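Local coordinates for short-chain dehydrogenase/reductase SDR (Burkholderia phymatum, PDB 5IG2), which binds NAD and probably catalyses the oxidation of an alcohol (CH-OH) group, or reduction of the corresponding carbonyl, as a short-chain dehydrogenase/reductase, at the interface of chains A and B. Residues are numbered along the deposited sequence; one frame, centred on the assembly and turned at random. Chains: chain A/B, Short-chain dehydrogenase/reductase SDR.

The interface of chains A and B. Residues chain A 59-62; chain B 24-25, 28, 200-202.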
# COMPACT_ATOMS: atom_id res chain seq x y z
N ARG A 59 -16.04 30.83 7.46
CA ARG A 59 -16.74 31.69 8.42
C ARG A 59 -17.52 32.78 7.71
O ARG A 59 -18.62 33.14 8.14
CB ARG A 59 -15.76 32.31 9.41
CG ARG A 59 -15.53 31.41 10.60
CD ARG A 59 -14.53 31.96 11.59
NE ARG A 59 -14.08 30.89 12.45
CZ ARG A 59 -12.94 30.90 13.12
NH1 ARG A 59 -12.15 31.96 13.02
NH2 ARG A 59 -12.60 29.86 13.87
N ALA A 60 -16.97 33.32 6.62
CA ALA A 60 -17.69 34.35 5.90
C ALA A 60 -18.92 33.80 5.21
O ALA A 60 -19.78 34.58 4.80
CB ALA A 60 -16.78 35.03 4.88
N ALA A 61 -19.01 32.48 5.07
CA ALA A 61 -20.21 31.81 4.56
C ALA A 61 -21.14 31.36 5.68
O ALA A 61 -22.10 30.63 5.41
CB ALA A 61 -19.82 30.61 3.68
N GLY A 62 -20.89 31.78 6.92
CA GLY A 62 -21.75 31.45 8.04
C GLY A 62 -21.48 30.13 8.74
O GLY A 62 -22.27 29.73 9.60
N SER B 24 -17.49 39.99 6.15
CA SER B 24 -18.17 38.72 5.95
C SER B 24 -19.01 38.81 4.69
O SER B 24 -19.22 39.90 4.14
CB SER B 24 -19.02 38.37 7.18
OG SER B 24 -19.74 37.16 7.02
N GLY B 25 -19.47 37.65 4.21
CA GLY B 25 -20.53 37.59 3.21
C GLY B 25 -20.32 38.44 1.97
O GLY B 25 -19.23 38.44 1.37
N ARG B 28 -17.34 41.16 2.01
CA ARG B 28 -16.03 40.55 1.79
C ARG B 28 -15.84 40.18 0.33
O ARG B 28 -14.75 40.37 -0.23
CB ARG B 28 -15.90 39.33 2.69
CG ARG B 28 -14.60 38.58 2.57
CD ARG B 28 -14.62 37.44 3.60
NE ARG B 28 -13.41 36.62 3.58
CZ ARG B 28 -13.25 35.55 2.81
NH1 ARG B 28 -14.22 35.17 1.99
NH2 ARG B 28 -12.12 34.86 2.86
N PRO B 200 -25.28 31.69 1.19
CA PRO B 200 -24.55 31.37 2.43
C PRO B 200 -23.67 32.51 2.91
O PRO B 200 -22.63 32.80 2.31
CB PRO B 200 -23.72 30.14 2.04
CG PRO B 200 -24.45 29.53 0.91
CD PRO B 200 -25.03 30.69 0.14
N THR B 201 -24.08 33.17 3.99
CA THR B 201 -23.30 34.21 4.66
C THR B 201 -23.53 34.07 6.17
O THR B 201 -24.08 33.08 6.63
CB THR B 201 -23.70 35.63 4.21
OG1 THR B 201 -25.03 35.90 4.65
CG2 THR B 201 -23.62 35.78 2.69
N GLY B 202 -23.14 35.10 6.92
CA GLY B 202 -23.41 35.16 8.34
C GLY B 202 -24.71 35.84 8.72
O GLY B 202 -24.94 36.06 9.91
O HOH W 1 -19.77 35.46 9.17
O HOH W 2 -24.85 30.26 6.39
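The Rossmann glycine loop of chain B (TGXXXGXG in this family), where it enters helix 25-36, and the cofactor-binding loop at B:Pro200, B:Thr201 and B:Gly202 receive the C-terminal end of helix 48-60 of chain A. Its last residue, A:Ala60, presents a last-turn carbonyl, which as a rule has no amide ahead of it in the helix. That oxygen accepts a hydrogen bond from B:Gly25 N, with O and N 3.1 Å apart. The donor lies in the carbonyl plane on a lone pair, though the bond is bent at the hydrogen (136°). B:Gly25, the motif's second conserved glycine, has a positive phi and a psi that suit glycine. B:Ser24 OG, anti to its backbone N (chi1 178°), reaches the same oxygen only weakly. The hydroxyl is better held by a water 2.7 Å from B:Ser24 OG, which also bonds A:Arg59 O. The small methyl of A:Ala60 lets the helix end come close: its CB rests on B:Arg28 CD, 3.5 Å away, at the end of the extended stem. Chi4 of -89° turns the guanidinium so that the methyl sits above its face, displaced to the NE-NH1 side. A:Gly62 turns the chain with a positive phi that glycine adopts readily, and, lacking a side chain, brings its CA against B:Thr201 O. A second water joins A:Ala61 O and B:Thr201 O, each 2.9 Å away, two acceptors that could not bond each other directly. B:Pro200, whose ring limits this loop's backbone freedom, lays its carbonyl O against A:Ala61 CA and its ring CB near A:Ala61 O. B:Ser24, B:Thr201 and B:Gly202 also bind NAD, so this mainly backbone-mediated patch, part of a contact, not an exact two-fold, in the deposited assembly of six copies, may steady the cofactor loops if that assembly is biological.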